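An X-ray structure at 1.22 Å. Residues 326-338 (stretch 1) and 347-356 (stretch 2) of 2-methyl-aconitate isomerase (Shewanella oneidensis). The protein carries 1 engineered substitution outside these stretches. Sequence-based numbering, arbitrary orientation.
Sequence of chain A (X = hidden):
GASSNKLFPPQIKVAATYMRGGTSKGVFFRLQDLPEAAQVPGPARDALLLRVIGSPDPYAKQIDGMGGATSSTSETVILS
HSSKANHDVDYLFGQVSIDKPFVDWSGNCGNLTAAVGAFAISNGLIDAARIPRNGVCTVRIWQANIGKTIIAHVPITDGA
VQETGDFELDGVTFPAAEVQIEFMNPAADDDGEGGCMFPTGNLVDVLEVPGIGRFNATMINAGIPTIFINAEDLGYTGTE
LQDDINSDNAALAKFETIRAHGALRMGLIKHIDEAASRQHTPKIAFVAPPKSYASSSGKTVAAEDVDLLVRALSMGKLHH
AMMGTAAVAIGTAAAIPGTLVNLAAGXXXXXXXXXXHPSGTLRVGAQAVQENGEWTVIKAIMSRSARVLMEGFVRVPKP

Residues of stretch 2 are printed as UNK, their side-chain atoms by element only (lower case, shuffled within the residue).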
ATOM      1  N   ALA A 326      19.968   6.136  -5.300  1.00 11.87           N
ATOM      2  CA  ALA A 326      20.766   6.606  -4.183  1.00 12.42           C
ATOM      3  C   ALA A 326      21.867   5.607  -3.859  1.00 13.08           C
ATOM      4  O   ALA A 326      22.953   6.010  -3.449  1.00 13.18           O
ATOM      5  CB  ALA A 326      19.894   6.853  -2.976  1.00 13.86           C
ATOM      6  N   ALA A 327      21.611   4.315  -4.049  1.00 12.02           N
ATOM      7  CA  ALA A 327      22.643   3.307  -3.853  1.00 12.02           C
ATOM      8  C   ALA A 327      23.809   3.531  -4.819  1.00 13.41           C
ATOM      9  O   ALA A 327      24.966   3.364  -4.439  1.00 12.63           O
ATOM     10  CB  ALA A 327      22.070   1.897  -3.992  1.00 13.81           C
ATOM     11  N   VAL A 328      23.505   3.899  -6.061  1.00 12.63           N
ATOM     12  CA  VAL A 328      24.540   4.277  -7.012  1.00 12.12           C
ATOM     13  C   VAL A 328      25.317   5.502  -6.520  1.00 13.77           C
ATOM     14  O   VAL A 328      26.551   5.530  -6.597  1.00 13.83           O
ATOM     15  CB  VAL A 328      23.958   4.543  -8.404  1.00 12.96           C
ATOM     16  CG1 VAL A 328      25.003   5.173  -9.318  1.00 13.83           C
ATOM     17  CG2 VAL A 328      23.406   3.242  -8.992  1.00 14.81           C
ATOM     18  N   ALA A 329      24.616   6.506  -6.003  1.00 12.75           N
ATOM     19  CA  ALA A 329      25.282   7.690  -5.475  1.00 12.72           C
ATOM     20  C   ALA A 329      26.189   7.332  -4.294  1.00 12.29           C
ATOM     21  O   ALA A 329      27.289   7.884  -4.160  1.00 13.31           O
ATOM     22  CB  ALA A 329      24.252   8.744  -5.069  1.00 13.12           C
ATOM     23  N   ILE A 330      25.736   6.423  -3.433  1.00 12.82           N
ATOM     24  CA  ILE A 330      26.518   5.966  -2.289  1.00 13.09           C
ATOM     25  C   ILE A 330      27.787   5.262  -2.753  1.00 13.32           C
ATOM     26  O   ILE A 330      28.887   5.575  -2.288  1.00 13.78           O
ATOM     27  CB  ILE A 330      25.704   5.022  -1.380  1.00 12.45           C
ATOM     28  CG1 ILE A 330      24.571   5.786  -0.703  1.00 12.40           C
ATOM     29  CG2 ILE A 330      26.604   4.371  -0.316  1.00 13.39           C
ATOM     30  CD1 ILE A 330      23.477   4.888  -0.149  1.00 12.56           C
ATOM     31  N   GLY A 331      27.640   4.298  -3.654  1.00 13.44           N
ATOM     32  CA  GLY A 331      28.790   3.542  -4.126  1.00 13.02           C
ATOM     33  C   GLY A 331      29.793   4.431  -4.842  1.00 14.39           C
ATOM     34  O   GLY A 331      31.013   4.289  -4.664  1.00 15.11           O
ATOM     35  N   THR A 332      29.289   5.346  -5.664  1.00 13.27           N
ATOM     36  CA  THR A 332      30.140   6.285  -6.384  1.00 14.45           C
ATOM     37  C   THR A 332      30.865   7.222  -5.420  1.00 13.78           C
ATOM     38  O   THR A 332      32.090   7.399  -5.515  1.00 14.66           O
ATOM     39  CB  THR A 332      29.323   7.094  -7.416  1.00 13.69           C
ATOM     40  OG1 THR A 332      28.693   6.190  -8.335  1.00 15.07           O
ATOM     41  CG2 THR A 332      30.213   8.061  -8.184  1.00 17.71           C
ATOM     42  N   ALA A 333      30.138   7.820  -4.485  1.00 14.01           N
ATOM     43  CA  ALA A 333      30.782   8.722  -3.539  1.00 13.57           C
ATOM     44  C   ALA A 333      31.791   7.974  -2.680  1.00 14.46           C
ATOM     45  O   ALA A 333      32.860   8.511  -2.339  1.00 15.08           O
ATOM     46  CB  ALA A 333      29.748   9.416  -2.655  1.00 14.20           C
ATOM     47  N   ALA A 334      31.457   6.748  -2.299  1.00 14.13           N
ATOM     48  CA  ALA A 334      32.350   5.962  -1.459  1.00 14.01           C
ATOM     49  C   ALA A 334      33.672   5.677  -2.163  1.00 15.43           C
ATOM     50  O   ALA A 334      34.704   5.507  -1.500  1.00 16.71           O
ATOM     51  CB  ALA A 334      31.697   4.669  -1.035  1.00 15.27           C
ATOM     52  N   ALA A 335      33.645   5.629  -3.491  1.00 14.29           N
ATOM     53  CA  ALA A 335      34.835   5.325  -4.286  1.00 16.11           C
ATOM     54  C   ALA A 335      35.738   6.541  -4.503  1.00 17.12           C
ATOM     55  O   ALA A 335      36.851   6.415  -5.033  1.00 18.32           O
ATOM     56  CB  ALA A 335      34.426   4.740  -5.630  1.00 15.70           C
ATOM     57  N   ILE A 336      35.259   7.717  -4.126  1.00 15.33           N
ATOM     58  CA  ILE A 336      36.046   8.935  -4.270  1.00 15.57           C
ATOM     59  C   ILE A 336      36.593   9.368  -2.911  1.00 17.12           C
ATOM     60  O   ILE A 336      35.841   9.837  -2.052  1.00 15.88           O
ATOM     61  CB  ILE A 336      35.198  10.073  -4.844  1.00 15.83           C
ATOM     62  CG1 ILE A 336      34.496   9.631  -6.130  1.00 18.79           C
ATOM     63  CG2 ILE A 336      36.065  11.296  -5.094  1.00 16.55           C
ATOM     64  CD1 ILE A 336      35.441   9.253  -7.241  1.00 20.02           C
ATOM     65  N   PRO A 337      37.911   9.210  -2.706  1.00 16.22           N
ATOM     66  CA  PRO A 337      38.495   9.517  -1.398  1.00 16.38           C
ATOM     67  C   PRO A 337      38.211  10.951  -0.969  1.00 16.02           C
ATOM     68  O   PRO A 337      38.424  11.878  -1.746  1.00 17.14           O
ATOM     69  CB  PRO A 337      39.992   9.302  -1.627  1.00 17.74           C
ATOM     70  CG  PRO A 337      40.040   8.279  -2.720  1.00 19.42           C
ATOM     71  CD  PRO A 337      38.900   8.624  -3.631  1.00 18.52           C
ATOM     72  N   GLY A 338      37.693  11.117   0.241  1.00 15.62           N
ATOM     73  CA  GLY A 338      37.436  12.441   0.772  1.00 17.69           C
ATOM     74  C   GLY A 338      35.983  12.884   0.823  1.00 17.36           C
ATOM     75  O   GLY A 338      35.672  13.858   1.497  1.00 18.84           O
ATOM     76  N   UNK A 347      37.644   5.933   4.641  1.00 19.21           N
ATOM     77  CA  UNK A 347      38.573   6.618   3.764  1.00 19.32           C
ATOM     78  C   UNK A 347      39.320   5.692   2.827  1.00 19.77           C
ATOM     79  O   UNK A 347      39.241   4.473   2.946  1.00 21.55           O
ATOM     80  N   UNK A 348      40.038   6.284   1.878  1.00 19.89           N
ATOM     81  CA  UNK A 348      40.836   5.531   0.927  1.00 20.87           C
ATOM     82  C   UNK A 348      40.048   5.084  -0.289  1.00 17.83           C
ATOM     83  O   UNK A 348      38.818   5.184  -0.325  1.00 20.27           O
ATOM     84  N   UNK A 349      40.751   4.587  -1.298  1.00 16.74           N
ATOM     85  CA  UNK A 349      40.094   4.018  -2.465  1.00 17.38           C
ATOM     86  C   UNK A 349      39.251   2.809  -2.056  1.00 18.13           C
ATOM     87  O   UNK A 349      39.621   2.055  -1.155  1.00 20.11           O
ATOM     88  o   UNK A 349      44.084   4.725  -4.861  1.00 28.97           O
ATOM     89  c   UNK A 349      41.831   4.877  -4.111  1.00 18.50           C
ATOM     90  c   UNK A 349      41.127   3.656  -3.532  1.00 18.78           C
ATOM     91  o   UNK A 349      42.517   4.003  -6.214  1.00 30.05           O
ATOM     92  c   UNK A 349      42.886   4.510  -5.134  1.00 30.44           C
ATOM     93  N   UNK A 350      38.093   2.663  -2.694  1.00 18.72           N
ATOM     94  CA  UNK A 350      37.117   1.633  -2.333  1.00 18.07           C
ATOM     95  C   UNK A 350      36.368   1.155  -3.558  1.00 18.31           C
ATOM     96  O   UNK A 350      35.591   1.909  -4.151  1.00 21.97           O
ATOM     97  n   UNK A 350      37.022   2.157   2.862  1.00 32.09           N
ATOM     98  c   UNK A 350      36.690   2.485   0.018  1.00 26.73           C
ATOM     99  c   UNK A 350      36.103   2.178  -1.327  1.00 21.98           C
ATOM    100  c   UNK A 350      36.304   3.332   2.292  1.00 26.40           C
ATOM    101  c   UNK A 350      35.649   2.979   0.978  1.00 26.07           C
ATOM    102  N   UNK A 351      36.565  -0.105  -3.927  0.90 16.49           N
ATOM    103  CA  UNK A 351      35.892  -0.626  -5.113  0.90 17.75           C
ATOM    104  C   UNK A 351      34.447  -1.034  -4.851  0.90 16.86           C
ATOM    105  O   UNK A 351      33.684  -1.245  -5.792  0.90 18.57           O
ATOM    106  o   UNK A 351      38.565  -3.582  -6.487  0.90 49.23           O
ATOM    107  c   UNK A 351      36.685  -1.769  -5.757  0.90 25.00           C
ATOM    108  c   UNK A 351      37.851  -3.978  -5.540  0.90 50.58           C
ATOM    109  c   UNK A 351      36.901  -2.987  -4.889  0.90 33.60           C
ATOM    110  o   UNK A 351      37.882  -5.150  -5.110  0.90 57.04           O
ATOM    111  N   UNK A 352      34.072  -1.135  -3.584  1.00 15.20           N
ATOM    112  CA  UNK A 352      32.694  -1.446  -3.227  1.00 16.14           C
ATOM    113  C   UNK A 352      32.478  -1.102  -1.774  1.00 16.05           C
ATOM    114  O   UNK A 352      33.441  -1.011  -1.001  1.00 17.29           O
ATOM    115  c   UNK A 352      32.395  -2.922  -3.452  1.00 16.15           C
ATOM    116  N   UNK A 353      31.220  -0.901  -1.400  1.00 15.53           N
ATOM    117  CA  UNK A 353      30.832  -0.811  -0.002  1.00 15.74           C
ATOM    118  C   UNK A 353      29.537  -1.557   0.218  1.00 14.33           C
ATOM    119  O   UNK A 353      28.675  -1.624  -0.673  1.00 15.79           O
ATOM    120  c   UNK A 353      29.688   1.436  -0.416  1.00 16.86           C
ATOM    121  c   UNK A 353      30.639   0.648   0.497  1.00 16.22           C
ATOM    122  c   UNK A 353      31.984   1.351   0.678  1.00 17.43           C
ATOM    123  N   UNK A 354      29.401  -2.122   1.407  1.00 15.05           N
ATOM    124  CA  UNK A 354      28.123  -2.618   1.873  1.00 14.77           C
ATOM    125  C   UNK A 354      27.648  -1.630   2.911  1.00 15.42           C
ATOM    126  O   UNK A 354      28.340  -1.379   3.903  1.00 17.75           O
ATOM    127  c   UNK A 354      26.393  -7.475   1.491  1.00 28.79           C
ATOM    128  c   UNK A 354      28.260  -4.010   2.494  1.00 16.89           C
ATOM    129  n   UNK A 354      25.125  -7.112   1.647  1.00 28.70           N
ATOM    130  n   UNK A 354      27.331  -6.989   2.298  1.00 29.58           N
ATOM    131  n   UNK A 354      26.723  -8.325   0.524  1.00 31.05           N
ATOM    132  c   UNK A 354      26.924  -4.618   2.888  1.00 20.32           C
ATOM    133  c   UNK A 354      27.065  -6.053   3.385  1.00 23.46           C
ATOM    134  N   UNK A 355      26.477  -1.049   2.693  1.00 13.61           N
ATOM    135  CA  UNK A 355      25.958  -0.095   3.653  1.00 13.78           C
ATOM    136  C   UNK A 355      24.707  -0.629   4.337  1.00 12.91           C
ATOM    137  O   UNK A 355      23.967  -1.453   3.777  1.00 13.86           O
ATOM    138  c   UNK A 355      25.719   1.281   3.012  1.00 13.73           C
ATOM    139  c   UNK A 355      25.072   1.099   0.588  1.00 13.16           C
ATOM    140  c   UNK A 355      22.394   1.463   1.166  1.00 14.68           C
ATOM    141  c   UNK A 355      24.692   1.277   1.907  1.00 12.74           C
ATOM    142  c   UNK A 355      22.785   1.280  -0.146  1.00 13.75           C
ATOM    143  c   UNK A 355      23.342   1.460   2.188  1.00 14.11           C
ATOM    144  c   UNK A 355      24.129   1.099  -0.434  1.00 14.09           C
ATOM    145  N   UNK A 356      24.481  -0.159   5.555  1.00 12.87           N
ATOM    146  CA  UNK A 356      23.293  -0.512   6.297  1.00 13.57           C
ATOM    147  C   UNK A 356      22.218   0.547   6.164  1.00 12.38           C
ATOM    148  O   UNK A 356      22.442   1.719   6.462  1.00 13.10           O
TER
HETATM  149  O   HOH W   1      32.473   1.790  -4.168  1.00 23.78           O
HETATM  150  O   HOH W   2      37.975   3.990  -5.367  1.00 20.37           O

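Position 347 has no side-chain atoms, so it is Gly347; its phi of 81° by itself favours that choice, and it lies just outside contact range of stretch 1. Position 348 is equally bare and must be Gly348. Its backbone angles, 86/169, would jam a CB against the preceding carbonyl O, so the chain calls for glycine here whatever the neighbour does. The contact is made by backbone: the C atom of Gly348 lies 4.0 Å from CG of Pro337.

Position 349 carries three carbons in a row, the third bearing two oxygens. That is the carboxylate of a glutamate, Glu349. Its CA-to-CB bond points away from stretch 1, yet its CG still comes within 4.1 Å of Pro337 CG, an aliphatic brush at an exposed margin.

Position 350 shows four carbons in an unbranched row ending in nitrogen, which only lysine fits. In Lys350 the CA-to-CB bond points toward the helix, and CB sits 3.6 Å from Ala334 O, while the end of the chain leads away. There NZ gives a weak hydrogen bond to Gly347 O at 3.2 Å. The root of the side chain thus packs and the charge leaves the interface.

Position 351 again has three carbons with two oxygens on the last: Glu351, pointing away and touching nothing on stretch 1. Position 352 has a single carbon, hence Ala352, the start of the strand and also directed away.

At position 353 one carbon carries two more, the fork of a valine. Val353 points toward the helix and is buried; CG1 meets Ala334 CB at 3.7 Å, and CG2 approaches Gly331 CA at 4.4 Å and Ile330 CG2 at 4.3 Å.

Position 354 has three carbons, a nitrogen, then a carbon with two further nitrogens, a guanidinium. Arg354 points away, and its NH1 is hydrogen-bonded elsewhere in the structure.

Position 355 has one carbon followed by a ring of six carbons with no oxygen, so it is Phe355. Ile330 CD1 lies over one face, 3.8 Å from the ring centroid and 14° off the normal, a CH-pi contact; Ala327 CB reaches the edge, 4.0 Å from CZ. Position 356 has no side-chain atoms and is Gly356, with no contact to stretch 1.

The rule is alternation. Along the strand, Val353 and Phe355 face the helix while Ala352 and Arg354 face away, and Ala327 and Ala334 touch the strand's side chains directly, while Gly331 brings its CA to 4.4 Å from Val353 CG2. No direct hydrogen bond crosses between the stretches. Polar linkage comes through water where the backbones converge: water 1 donates to Gly331 O at 2.9 Å and to Lys350 O at 3.1 Å, while water 2 accepts from Lys350 N at 3.0 Å and lies 2.7 Å from Ala335 O. Beside them, Ala335 CA makes a CA-H...O contact with Lys350 O at 3.5 Å. Apolar packing joins helix to strand, and the waters tie Gly331 and Ala335 to Lys350 in the loop before the strand.

Stretch 2 (347-356) GGEKEAVRFG
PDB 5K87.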